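Local coordinates for protein Two-component system sensor histidine kinase (Bacteroides thetaiotaomicron, PDB 3OTT) that probably senses saccharides outside the cell through an extracellular beta-propeller region and passes the signal to histidine phosphorylation and control of transcription, at residues 190-195 and 208-213; 366-371 and 400-405; 474-479 and 519-524. All coordinates share one frame; numbering follows the deposited sequence.

Contact 1: 190-195 and 208-213; sequences NLFVNS and GTEGYL
Gly208 sits opposite two residues at once, Asn194 and Ser195, across the hairpin of strands 193-199 and 204-209, a classic beta bulge at the mouth of the first strand pair in a four-stranded propeller blade. The single carbonyl O of Gly208 takes both amides of the bulge: Ser195 N at 3.3 Å, and Asn194 N through a weak, bent bond. In return Gly208 N gives Ser195 O a nearly straight bond of 2.8 Å, with an N-H...O angle of 170°. The backbone of Asn194 turns to a helix-like psi of -24°, which brings two successive amides to one acceptor.

Beyond the bulge, Thr209 carries the side-chain packing. Its CG2 lies 3.9 Å from Leu191 CD2, the two side chains crossing at about a right angle, and 4.0 Å from Val193 CG2 on the same face of the sheet. The backbone of Phe192 borders this packing: its O receives a CA-H...O contact from Thr209 CA at 3.3 Å. Leu191 CG stands anti to its backbone N (chi1 -153°), which sets it against Thr209 CB and CG2; from there CD1 lies near Glu210 O, at the corner where the chain leaves this strand.

The second shell reaches both neighbouring blades: Asn194 ND2 donates to Ile234 O on strand 232-239 of the next, and the Phe192 ring meets Tyr164 of the preceding one edge-to-face. The turn that follows helps to hold Thr209: Tyr212 O accepts two bonds, from Thr209 N and, at 2.9 Å, from Thr209 OG1.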
ATOM      1  N   ASN B 190      12.790 -24.642 -34.864  1.00 49.81           N
ATOM      2  CA  ASN B 190      12.616 -24.287 -33.464  1.00 47.83           C
ATOM      3  C   ASN B 190      12.038 -22.893 -33.338  1.00 44.87           C
ATOM      4  O   ASN B 190      12.453 -21.970 -34.037  1.00 44.86           O
ATOM      5  CB  ASN B 190      13.969 -24.350 -32.777  1.00 47.78           C
ATOM      6  CG  ASN B 190      15.060 -23.916 -33.685  1.00 50.24           C
ATOM      7  OD1 ASN B 190      15.843 -24.744 -34.162  1.00 55.13           O
ATOM      8  ND2 ASN B 190      15.090 -22.616 -34.002  1.00 50.49           N
ATOM      9  N   LEU B 191      11.076 -22.725 -32.446  1.00 41.65           N
ATOM     10  CA  LEU B 191      10.537 -21.413 -32.297  1.00 38.98           C
ATOM     11  C   LEU B 191      11.329 -20.549 -31.297  1.00 35.63           C
ATOM     12  O   LEU B 191      11.246 -20.757 -30.101  1.00 35.15           O
ATOM     13  CB  LEU B 191       9.038 -21.464 -32.018  1.00 39.34           C
ATOM     14  CG  LEU B 191       8.331 -20.193 -32.484  1.00 40.41           C
ATOM     15  CD1 LEU B 191       8.409 -19.941 -34.020  1.00 40.55           C
ATOM     16  CD2 LEU B 191       6.872 -20.280 -32.024  1.00 42.42           C
ATOM     17  N   PHE B 192      12.099 -19.596 -31.823  1.00 32.75           N
ATOM     18  CA  PHE B 192      12.793 -18.569 -31.003  1.00 31.24           C
ATOM     19  C   PHE B 192      11.804 -17.830 -30.166  1.00 26.36           C
ATOM     20  O   PHE B 192      10.912 -17.224 -30.705  1.00 25.06           O
ATOM     21  CB  PHE B 192      13.375 -17.408 -31.867  1.00 32.66           C
ATOM     22  CG  PHE B 192      14.602 -17.732 -32.651  1.00 38.42           C
ATOM     23  CD1 PHE B 192      15.870 -17.303 -32.189  1.00 45.46           C
ATOM     24  CD2 PHE B 192      14.506 -18.365 -33.911  1.00 43.67           C
ATOM     25  CE1 PHE B 192      17.061 -17.550 -32.926  1.00 45.91           C
ATOM     26  CE2 PHE B 192      15.664 -18.628 -34.675  1.00 46.35           C
ATOM     27  CZ  PHE B 192      16.964 -18.217 -34.175  1.00 48.64           C
ATOM     28  N   VAL B 193      12.022 -17.740 -28.872  1.00 23.38           N
ATOM     29  CA  VAL B 193      11.211 -16.809 -28.121  1.00 20.31           C
ATOM     30  C   VAL B 193      12.075 -15.658 -27.660  1.00 20.99           C
ATOM     31  O   VAL B 193      12.814 -15.791 -26.680  1.00 20.17           O
ATOM     32  CB  VAL B 193      10.517 -17.475 -26.931  1.00 20.34           C
ATOM     33  CG1 VAL B 193       9.898 -16.409 -26.018  1.00 14.79           C
ATOM     34  CG2 VAL B 193       9.439 -18.464 -27.410  1.00 19.46           C
ATOM     35  N   ASN B 194      11.963 -14.521 -28.354  1.00 21.31           N
ATOM     36  CA  ASN B 194      12.819 -13.365 -28.115  1.00 20.87           C
ATOM     37  C   ASN B 194      12.338 -12.508 -26.993  1.00 20.39           C
ATOM     38  O   ASN B 194      13.133 -11.719 -26.423  1.00 20.23           O
ATOM     39  CB  ASN B 194      12.824 -12.385 -29.295  1.00 22.20           C
ATOM     40  CG  ASN B 194      13.164 -13.010 -30.598  1.00 26.33           C
ATOM     41  OD1 ASN B 194      14.173 -13.716 -30.730  1.00 30.99           O
ATOM     42  ND2 ASN B 194      12.327 -12.740 -31.608  1.00 30.53           N
ATOM     43  N   SER B 195      11.040 -12.561 -26.689  1.00 18.83           N
ATOM     44  CA  SER B 195      10.516 -11.500 -25.802  1.00 18.32           C
ATOM     45  C   SER B 195       9.243 -11.899 -25.068  1.00 17.12           C
ATOM     46  O   SER B 195       8.390 -12.601 -25.668  1.00 16.19           O
ATOM     47  CB  SER B 195      10.236 -10.235 -26.636  1.00 18.41           C
ATOM     48  OG  SER B 195       9.895  -9.189 -25.771  1.00 24.22           O
ATOM     49  N   GLY B 208       6.676 -12.852 -27.867  1.00 16.13           N
ATOM     50  CA  GLY B 208       7.112 -12.474 -29.211  1.00 15.76           C
ATOM     51  C   GLY B 208       8.165 -13.437 -29.723  1.00 16.83           C
ATOM     52  O   GLY B 208       9.137 -13.765 -29.043  1.00 16.93           O
ATOM     53  N   THR B 209       7.951 -13.884 -30.939  1.00 17.64           N
ATOM     54  CA  THR B 209       8.740 -14.873 -31.602  1.00 18.90           C
ATOM     55  C   THR B 209       9.047 -14.378 -33.023  1.00 20.16           C
ATOM     56  O   THR B 209       8.611 -13.303 -33.446  1.00 20.95           O
ATOM     57  CB  THR B 209       7.955 -16.227 -31.723  1.00 19.73           C
ATOM     58  OG1 THR B 209       6.830 -16.061 -32.603  1.00 22.97           O
ATOM     59  CG2 THR B 209       7.448 -16.762 -30.368  1.00 17.86           C
ATOM     60  N   GLU B 210       9.796 -15.165 -33.767  1.00 21.33           N
ATOM     61  CA  GLU B 210       9.850 -14.994 -35.183  1.00 23.31           C
ATOM     62  C   GLU B 210       8.523 -15.432 -35.747  1.00 23.18           C
ATOM     63  O   GLU B 210       8.175 -16.613 -35.699  1.00 23.97           O
ATOM     64  CB  GLU B 210      10.970 -15.852 -35.797  1.00 25.65           C
ATOM     65  CG  GLU B 210      11.019 -15.781 -37.347  1.00 34.55           C
ATOM     66  CD  GLU B 210      12.447 -15.998 -37.981  1.00 47.28           C
ATOM     67  OE1 GLU B 210      13.480 -15.974 -37.235  1.00 49.28           O
ATOM     68  OE2 GLU B 210      12.524 -16.165 -39.252  1.00 49.81           O
ATOM     69  N   GLY B 211       7.772 -14.477 -36.275  1.00 22.55           N
ATOM     70  CA  GLY B 211       6.582 -14.774 -37.054  1.00 22.83           C
ATOM     71  C   GLY B 211       5.234 -14.556 -36.370  1.00 21.49           C
ATOM     72  O   GLY B 211       4.212 -14.509 -37.037  1.00 22.97           O
ATOM     73  N   TYR B 212       5.211 -14.449 -35.054  1.00 18.51           N
ATOM     74  CA  TYR B 212       3.956 -14.448 -34.333  1.00 16.63           C
ATOM     75  C   TYR B 212       4.128 -13.679 -33.068  1.00 15.53           C
ATOM     76  O   TYR B 212       5.220 -13.648 -32.494  1.00 14.72           O
ATOM     77  CB  TYR B 212       3.595 -15.867 -33.902  1.00 17.28           C
ATOM     78  CG  TYR B 212       3.319 -16.816 -35.013  1.00 19.16           C
ATOM     79  CD1 TYR B 212       4.336 -17.587 -35.563  1.00 19.17           C
ATOM     80  CD2 TYR B 212       2.015 -16.948 -35.522  1.00 19.74           C
ATOM     81  CE1 TYR B 212       4.077 -18.479 -36.621  1.00 21.07           C
ATOM     82  CE2 TYR B 212       1.744 -17.867 -36.550  1.00 24.22           C
ATOM     83  CZ  TYR B 212       2.771 -18.603 -37.105  1.00 22.21           C
ATOM     84  OH  TYR B 212       2.465 -19.521 -38.100  1.00 26.90           O
ATOM     85  N   LEU B 213       3.018 -13.126 -32.628  1.00 12.88           N
ATOM     86  CA  LEU B 213       2.823 -12.584 -31.323  1.00 12.80           C
ATOM     87  C   LEU B 213       1.671 -13.443 -30.642  1.00 12.84           C
ATOM     88  O   LEU B 213       0.566 -13.569 -31.220  1.00 13.26           O
ATOM     89  CB  LEU B 213       2.326 -11.146 -31.471  1.00 12.24           C
ATOM     90  CG  LEU B 213       2.106 -10.362 -30.178  1.00 13.05           C
ATOM     91  CD1 LEU B 213       3.366 -10.384 -29.269  1.00 12.10           C
ATOM     92  CD2 LEU B 213       1.642  -8.927 -30.477  1.00 12.96           C
TER

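Contact 2: 366-371 and 400-405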
ATOM      1  N   LYS B 366      -6.206   5.512  15.967  1.00 36.46           N
ATOM      2  CA  LYS B 366      -5.683   5.657  17.315  1.00 38.05           C
ATOM      3  C   LYS B 366      -5.045   7.024  17.582  1.00 36.56           C
ATOM      4  O   LYS B 366      -5.132   7.521  18.686  1.00 38.87           O
ATOM      5  CB  LYS B 366      -4.675   4.529  17.632  1.00 39.72           C
ATOM      6  CG  LYS B 366      -5.278   3.105  17.680  1.00 43.93           C
ATOM      7  CD  LYS B 366      -6.695   3.084  18.322  1.00 49.22           C
ATOM      8  CE  LYS B 366      -6.983   1.730  18.981  1.00 52.23           C
ATOM      9  NZ  LYS B 366      -8.015   1.877  20.063  1.00 54.42           N
ATOM     10  N   THR B 367      -4.420   7.637  16.595  1.00 33.40           N
ATOM     11  CA  THR B 367      -3.592   8.788  16.901  1.00 32.30           C
ATOM     12  C   THR B 367      -4.251  10.063  16.482  1.00 28.95           C
ATOM     13  O   THR B 367      -4.071  11.064  17.146  1.00 27.74           O
ATOM     14  CB  THR B 367      -2.256   8.725  16.148  1.00 32.89           C
ATOM     15  OG1 THR B 367      -1.775   7.401  16.241  1.00 35.13           O
ATOM     16  CG2 THR B 367      -1.229   9.678  16.762  1.00 34.10           C
ATOM     17  N   TYR B 368      -4.973  10.002  15.359  1.00 25.99           N
ATOM     18  CA  TYR B 368      -5.616  11.147  14.738  1.00 24.39           C
ATOM     19  C   TYR B 368      -7.112  10.906  14.484  1.00 24.29           C
ATOM     20  O   TYR B 368      -7.552  10.797  13.328  1.00 23.49           O
ATOM     21  CB  TYR B 368      -4.888  11.562  13.458  1.00 24.39           C
ATOM     22  CG  TYR B 368      -3.416  11.880  13.652  1.00 25.49           C
ATOM     23  CD1 TYR B 368      -3.022  13.009  14.357  1.00 27.39           C
ATOM     24  CD2 TYR B 368      -2.418  11.027  13.163  1.00 26.78           C
ATOM     25  CE1 TYR B 368      -1.655  13.297  14.580  1.00 27.61           C
ATOM     26  CE2 TYR B 368      -1.051  11.316  13.384  1.00 30.03           C
ATOM     27  CZ  TYR B 368      -0.697  12.466  14.076  1.00 29.21           C
ATOM     28  OH  TYR B 368       0.628  12.782  14.305  1.00 35.80           O
ATOM     29  N   PRO B 369      -7.912  10.845  15.565  1.00 24.15           N
ATOM     30  CA  PRO B 369      -9.321  10.504  15.354  1.00 23.31           C
ATOM     31  C   PRO B 369     -10.167  11.650  14.829  1.00 22.73           C
ATOM     32  O   PRO B 369      -9.783  12.801  14.938  1.00 23.56           O
ATOM     33  CB  PRO B 369      -9.788  10.028  16.755  1.00 23.58           C
ATOM     34  CG  PRO B 369      -8.850  10.746  17.745  1.00 23.37           C
ATOM     35  CD  PRO B 369      -7.603  11.156  16.982  1.00 24.38           C
ATOM     36  N   LEU B 370     -11.281  11.313  14.190  1.00 22.30           N
ATOM     37  CA  LEU B 370     -12.325  12.255  13.851  1.00 22.31           C
ATOM     38  C   LEU B 370     -13.653  11.741  14.359  1.00 22.54           C
ATOM     39  O   LEU B 370     -13.858  10.531  14.401  1.00 24.24           O
ATOM     40  CB  LEU B 370     -12.449  12.410  12.361  1.00 21.19           C
ATOM     41  CG  LEU B 370     -11.803  13.609  11.699  1.00 21.90           C
ATOM     42  CD1 LEU B 370     -12.354  13.764  10.264  1.00 18.00           C
ATOM     43  CD2 LEU B 370     -12.024  14.825  12.508  1.00 18.79           C
ATOM     44  N   SER B 371     -14.547  12.643  14.731  1.00 21.81           N
ATOM     45  CA  SER B 371     -15.887  12.269  15.175  1.00 23.28           C
ATOM     46  C   SER B 371     -16.635  11.428  14.112  1.00 22.47           C
ATOM     47  O   SER B 371     -17.470  10.632  14.502  1.00 24.49           O
ATOM     48  CB  SER B 371     -16.750  13.500  15.571  1.00 21.82           C
ATOM     49  OG  SER B 371     -16.722  14.477  14.504  1.00 23.26           O
ATOM     50  N   ALA B 400      -1.596  23.425  17.290  1.00 27.35           N
ATOM     51  CA  ALA B 400      -0.485  23.123  18.210  1.00 28.78           C
ATOM     52  C   ALA B 400      -0.504  21.678  18.636  1.00 29.00           C
ATOM     53  O   ALA B 400       0.540  21.068  18.738  1.00 31.29           O
ATOM     54  CB  ALA B 400      -0.480  24.036  19.410  1.00 27.55           C
ATOM     55  N   THR B 401      -1.687  21.101  18.839  1.00 29.00           N
ATOM     56  CA  THR B 401      -1.777  19.681  19.250  1.00 28.03           C
ATOM     57  C   THR B 401      -2.027  18.740  18.052  1.00 27.66           C
ATOM     58  O   THR B 401      -1.921  17.494  18.167  1.00 28.15           O
ATOM     59  CB  THR B 401      -2.907  19.454  20.273  1.00 28.00           C
ATOM     60  OG1 THR B 401      -4.184  19.650  19.644  1.00 24.94           O
ATOM     61  CG2 THR B 401      -2.756  20.390  21.514  1.00 28.52           C
ATOM     62  N   ARG B 402      -2.417  19.324  16.933  1.00 25.52           N
ATOM     63  CA  ARG B 402      -2.632  18.552  15.718  1.00 25.66           C
ATOM     64  C   ARG B 402      -3.861  17.662  15.879  1.00 24.54           C
ATOM     65  O   ARG B 402      -3.916  16.586  15.354  1.00 24.63           O
ATOM     66  CB  ARG B 402      -1.352  17.800  15.317  1.00 25.58           C
ATOM     67  CG  ARG B 402      -0.229  18.753  14.761  1.00 30.55           C
ATOM     68  CD  ARG B 402       1.150  18.086  14.457  1.00 39.23           C
ATOM     69  NE  ARG B 402       1.665  17.327  15.609  1.00 46.87           N
ATOM     70  CZ  ARG B 402       1.992  16.026  15.609  1.00 50.19           C
ATOM     71  NH1 ARG B 402       1.924  15.295  14.497  1.00 51.44           N
ATOM     72  NH2 ARG B 402       2.426  15.449  16.729  1.00 51.35           N
ATOM     73  N   GLN B 403      -4.823  18.146  16.660  1.00 23.95           N
ATOM     74  CA  GLN B 403      -6.038  17.418  16.970  1.00 23.61           C
ATOM     75  C   GLN B 403      -7.250  18.326  16.712  1.00 22.76           C
ATOM     76  O   GLN B 403      -7.157  19.583  16.865  1.00 23.17           O
ATOM     77  CB  GLN B 403      -6.051  16.878  18.421  1.00 23.72           C
ATOM     78  CG  GLN B 403      -4.950  15.850  18.791  1.00 25.37           C
ATOM     79  CD  GLN B 403      -5.018  14.541  17.981  1.00 28.55           C
ATOM     80  OE1 GLN B 403      -6.092  14.088  17.566  1.00 31.59           O
ATOM     81  NE2 GLN B 403      -3.884  13.948  17.746  1.00 24.34           N
ATOM     82  N   PHE B 404      -8.355  17.708  16.285  1.00 20.23           N
ATOM     83  CA  PHE B 404      -9.677  18.395  16.248  1.00 20.10           C
ATOM     84  C   PHE B 404     -10.379  18.443  17.587  1.00 20.62           C
ATOM     85  O   PHE B 404     -10.218  17.547  18.410  1.00 22.50           O
ATOM     86  CB  PHE B 404     -10.607  17.786  15.175  1.00 18.07           C
ATOM     87  CG  PHE B 404     -10.154  18.133  13.794  1.00 16.99           C
ATOM     88  CD1 PHE B 404     -10.522  19.367  13.211  1.00 16.06           C
ATOM     89  CD2 PHE B 404      -9.260  17.332  13.144  1.00 11.31           C
ATOM     90  CE1 PHE B 404     -10.045  19.711  11.988  1.00 13.64           C
ATOM     91  CE2 PHE B 404      -8.767  17.684  11.908  1.00 11.10           C
ATOM     92  CZ  PHE B 404      -9.147  18.858  11.332  1.00 12.25           C
ATOM     93  N   ILE B 405     -11.129  19.522  17.801  1.00 20.01           N
ATOM     94  CA  ILE B 405     -11.969  19.706  18.986  1.00 19.99           C
ATOM     95  C   ILE B 405     -13.398  19.637  18.465  1.00 18.67           C
ATOM     96  O   ILE B 405     -13.761  20.385  17.554  1.00 17.95           O
ATOM     97  CB  ILE B 405     -11.762  21.101  19.651  1.00 20.51           C
ATOM     98  CG1 ILE B 405     -10.454  21.159  20.410  1.00 25.67           C
ATOM     99  CG2 ILE B 405     -12.914  21.441  20.635  1.00 19.14           C
ATOM    100  CD1 ILE B 405      -9.349  21.723  19.647  1.00 31.03           C
TER
HETATM  101  O   HOH W   1      -8.202  14.914  16.186  1.00  6.29           O
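Between Thr367 and Leu370 the backbone runs 32° from the direction of Arg402 to Phe404 without a backbone hydrogen bond across, and Tyr368 CA stays 6.7 Å from Gln403 CA. Side chains and a water span that separation. The amide of Gln403 does most of the work: NE2 donates to Thr367 O at 3.0 Å, in the plane of that carbonyl. CG of Gln403 is anti to its carbonyl carbon, and a bend at chi2 (-62°) turns CD back; the amide lies nearly parallel to the Tyr368 ring, 5° between the planes. The other end, OE1, accepts from a water at 2.7 Å; this water also donates to Pro369 O and accepts from Phe404 N, so one molecule joins both backbones to the glutamine. Pro369 CD sits 3.3 Å from the same OE1.

Farther out, Arg402 NH1 makes a weak bond of 2.8 Å to Tyr368 OH, the guanidinium steeply inclined to the ring. On the inner side the contact turns apolar, where Leu370 CD2 meets Phe404 CD2 at 3.8 Å. Tyr361 meets both the Tyr368 and Phe404 rings edge-to-face. Asp398 is opposed by the pair Arg402 and Gln403 in a G1 beta bulge, which opens the fourth strand of a propeller blade beside the linker that enters that blade from the last strand of the preceding one.

Contact 3: 474-479 and 519-524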
ATOM      1  N   ILE B 474     -30.692  21.704   4.549  1.00 22.90           N
ATOM      2  CA  ILE B 474     -29.976  22.829   3.973  1.00 24.16           C
ATOM      3  C   ILE B 474     -28.580  22.414   3.497  1.00 24.98           C
ATOM      4  O   ILE B 474     -27.797  21.873   4.273  1.00 25.12           O
ATOM      5  CB  ILE B 474     -29.997  24.001   4.936  1.00 23.64           C
ATOM      6  CG1 ILE B 474     -31.419  24.578   4.975  1.00 26.51           C
ATOM      7  CG2 ILE B 474     -29.243  25.159   4.354  1.00 23.51           C
ATOM      8  CD1 ILE B 474     -32.267  24.158   5.983  1.00 23.80           C
ATOM      9  N   ASN B 475     -28.297  22.610   2.213  1.00 26.63           N
ATOM     10  CA  ASN B 475     -27.022  22.208   1.636  1.00 27.89           C
ATOM     11  C   ASN B 475     -25.897  23.217   1.831  1.00 27.72           C
ATOM     12  O   ASN B 475     -24.830  22.803   2.193  1.00 30.18           O
ATOM     13  CB  ASN B 475     -27.127  21.803   0.141  1.00 28.56           C
ATOM     14  CG  ASN B 475     -27.618  20.308  -0.090  1.00 36.21           C
ATOM     15  OD1 ASN B 475     -28.531  19.808   0.574  1.00 41.90           O
ATOM     16  ND2 ASN B 475     -27.018  19.635  -1.085  1.00 40.25           N
ATOM     17  N   GLN B 476     -26.106  24.496   1.499  1.00 26.70           N
ATOM     18  CA  GLN B 476     -25.068  25.564   1.471  1.00 24.97           C
ATOM     19  C   GLN B 476     -25.709  26.924   1.810  1.00 22.79           C
ATOM     20  O   GLN B 476     -26.839  27.235   1.388  1.00 21.64           O
ATOM     21  CB  GLN B 476     -24.482  25.769   0.072  1.00 25.29           C
ATOM     22  CG  GLN B 476     -23.464  24.767  -0.388  1.00 30.18           C
ATOM     23  CD  GLN B 476     -23.644  24.385  -1.855  1.00 34.15           C
ATOM     24  OE1 GLN B 476     -24.662  23.829  -2.234  1.00 38.11           O
ATOM     25  NE2 GLN B 476     -22.661  24.663  -2.661  1.00 35.24           N
ATOM     26  N   ILE B 477     -24.973  27.726   2.559  1.00 20.27           N
ATOM     27  CA  ILE B 477     -25.441  29.023   2.978  1.00 18.69           C
ATOM     28  C   ILE B 477     -24.283  29.955   2.611  1.00 19.50           C
ATOM     29  O   ILE B 477     -23.154  29.651   2.950  1.00 19.12           O
ATOM     30  CB  ILE B 477     -25.808  29.057   4.489  1.00 17.79           C
ATOM     31  CG1 ILE B 477     -24.692  28.430   5.367  1.00 17.38           C
ATOM     32  CG2 ILE B 477     -27.104  28.284   4.757  1.00 14.95           C
ATOM     33  CD1 ILE B 477     -24.925  28.454   6.892  1.00 14.66           C
ATOM     34  N   ILE B 478     -24.563  31.064   1.911  1.00 20.45           N
ATOM     35  CA  ILE B 478     -23.527  31.980   1.425  1.00 22.44           C
ATOM     36  C   ILE B 478     -23.851  33.483   1.679  1.00 23.42           C
ATOM     37  O   ILE B 478     -24.927  33.968   1.287  1.00 23.90           O
ATOM     38  CB  ILE B 478     -23.205  31.678  -0.069  1.00 23.87           C
ATOM     39  CG1 ILE B 478     -23.023  30.148  -0.233  1.00 24.69           C
ATOM     40  CG2 ILE B 478     -21.975  32.496  -0.547  1.00 27.13           C
ATOM     41  CD1 ILE B 478     -22.016  29.670  -1.166  1.00 28.00           C
ATOM     42  N   PRO B 479     -22.956  34.212   2.387  1.00 23.56           N
ATOM     43  CA  PRO B 479     -23.167  35.656   2.496  1.00 24.20           C
ATOM     44  C   PRO B 479     -22.992  36.375   1.151  1.00 24.47           C
ATOM     45  O   PRO B 479     -22.205  35.968   0.318  1.00 23.43           O
ATOM     46  CB  PRO B 479     -22.080  36.134   3.506  1.00 24.07           C
ATOM     47  CG  PRO B 479     -20.984  35.111   3.409  1.00 24.74           C
ATOM     48  CD  PRO B 479     -21.713  33.775   3.063  1.00 23.83           C
ATOM     49  N   PRO B 519     -32.625  23.526  -7.895  1.00 21.88           N
ATOM     50  CA  PRO B 519     -31.193  23.852  -7.708  1.00 20.50           C
ATOM     51  C   PRO B 519     -30.492  22.864  -6.823  1.00 19.50           C
ATOM     52  O   PRO B 519     -31.110  22.320  -5.931  1.00 18.96           O
ATOM     53  CB  PRO B 519     -31.204  25.238  -7.001  1.00 17.94           C
ATOM     54  CG  PRO B 519     -32.600  25.442  -6.470  1.00 19.83           C
ATOM     55  CD  PRO B 519     -33.531  24.429  -7.129  1.00 22.81           C
ATOM     56  N   ASN B 520     -29.207  22.657  -7.046  1.00 20.15           N
ATOM     57  CA  ASN B 520     -28.457  21.799  -6.159  1.00 23.04           C
ATOM     58  C   ASN B 520     -27.025  22.297  -5.937  1.00 22.18           C
ATOM     59  O   ASN B 520     -26.229  21.580  -5.388  1.00 23.00           O
ATOM     60  CB  ASN B 520     -28.435  20.341  -6.670  1.00 23.91           C
ATOM     61  CG  ASN B 520     -27.458  20.168  -7.832  1.00 30.05           C
ATOM     62  OD1 ASN B 520     -27.464  20.977  -8.771  1.00 31.97           O
ATOM     63  ND2 ASN B 520     -26.575  19.147  -7.748  1.00 31.80           N
ATOM     64  N   TYR B 521     -26.722  23.528  -6.324  1.00 21.38           N
ATOM     65  CA  TYR B 521     -25.420  24.077  -6.070  1.00 21.88           C
ATOM     66  C   TYR B 521     -25.472  25.571  -6.015  1.00 22.16           C
ATOM     67  O   TYR B 521     -26.156  26.210  -6.823  1.00 22.71           O
ATOM     68  CB  TYR B 521     -24.369  23.670  -7.133  1.00 21.91           C
ATOM     69  CG  TYR B 521     -22.985  23.574  -6.514  1.00 24.41           C
ATOM     70  CD1 TYR B 521     -22.170  24.697  -6.382  1.00 25.83           C
ATOM     71  CD2 TYR B 521     -22.492  22.339  -6.027  1.00 26.72           C
ATOM     72  CE1 TYR B 521     -20.894  24.606  -5.741  1.00 27.89           C
ATOM     73  CE2 TYR B 521     -21.238  22.241  -5.422  1.00 26.50           C
ATOM     74  CZ  TYR B 521     -20.434  23.370  -5.280  1.00 27.97           C
ATOM     75  OH  TYR B 521     -19.158  23.257  -4.677  1.00 28.93           O
ATOM     76  N   LEU B 522     -24.677  26.137  -5.118  1.00 21.41           N
ATOM     77  CA  LEU B 522     -24.670  27.585  -4.936  1.00 21.61           C
ATOM     78  C   LEU B 522     -23.279  28.148  -4.610  1.00 21.08           C
ATOM     79  O   LEU B 522     -22.537  27.535  -3.890  1.00 19.63           O
ATOM     80  CB  LEU B 522     -25.672  27.953  -3.857  1.00 19.25           C
ATOM     81  CG  LEU B 522     -26.287  29.321  -3.531  1.00 23.93           C
ATOM     82  CD1 LEU B 522     -25.776  29.806  -2.241  1.00 26.10           C
ATOM     83  CD2 LEU B 522     -26.327  30.428  -4.594  1.00 22.22           C
ATOM     84  N   LEU B 523     -22.961  29.312  -5.180  1.00 22.23           N
ATOM     85  CA  LEU B 523     -21.703  30.006  -4.965  1.00 23.88           C
ATOM     86  C   LEU B 523     -21.802  31.509  -5.266  1.00 24.95           C
ATOM     87  O   LEU B 523     -22.719  31.953  -5.968  1.00 24.35           O
ATOM     88  CB  LEU B 523     -20.532  29.332  -5.711  1.00 24.12           C
ATOM     89  CG  LEU B 523     -20.148  29.403  -7.194  1.00 25.23           C
ATOM     90  CD1 LEU B 523     -19.823  30.853  -7.689  1.00 30.13           C
ATOM     91  CD2 LEU B 523     -18.901  28.552  -7.462  1.00 24.10           C
ATOM     92  N   CYS B 524     -20.878  32.273  -4.677  1.00 25.73           N
ATOM     93  CA  CYS B 524     -20.753  33.721  -4.916  1.00 27.52           C
ATOM     94  C   CYS B 524     -19.362  33.990  -5.454  1.00 27.47           C
ATOM     95  O   CYS B 524     -18.389  33.456  -4.929  1.00 27.80           O
ATOM     96  CB  CYS B 524     -20.934  34.526  -3.634  1.00 27.94           C
ATOM     97  SG  CYS B 524     -21.107  36.390  -3.863  1.00 33.19           S
TER
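Gln476 sets its amide nitrogen squarely over the Tyr521 ring: NE2 lies 3.5 Å above the ring plane, over the centre, an amide-aromatic contact rather than a conventional hydrogen bond. Leu522 O is also near this nitrogen, but at a poor angle for bonding. Gln476 CG is anti to its carbonyl carbon (chi1 -78°), and a bend at chi2 brings CD toward the other strand. An alanine here would probably leave this face of the Tyr521 ring without its amide cover and open a gap between the strands.

The two strands, 474-479 and 519-524, are the first strands of successive blades in a beta-propeller. They run side by side at 19°, their axes approaching to 7.3 Å, and share no hydrogen bond; side chains fill the interface. The Ile478 and Leu522 side chains pass alongside each other, pointing opposite ways, with Ile478 CG1 only 3.4 Å from Leu522 CD1, tighter than usual for carbons. Next along, Ile478 CG2 rests 3.8 Å from Cys524 CB, and Ile478 CD1 reaches Leu523 CA. Tyr423 of the preceding blade touches both Gln476 and Ile478, while Tyr521 packs on Ser563 and Met564 of the following one.

How the contacts relate
The three contacts illustrate how a repeated blade architecture is held together within and between blades. Contact 1 belongs to one seven-bladed propeller, on the opposite side of the chain's centre from contacts 2 and 3, which share the other, their nearest atoms about 17 Å apart. Contact 1 alone joins neighbouring strands of a single hairpin, and it combines backbone hydrogen bonds with apolar packing. Contact 2, at the surface, ties a linker to the start of a blade's fourth strand through polar side chains and water. Contact 3 crosses between blades and has no hydrogen bond, relying on packing. Contacts 1 and 3 are partly buried; contact 2 is the more solvent-exposed.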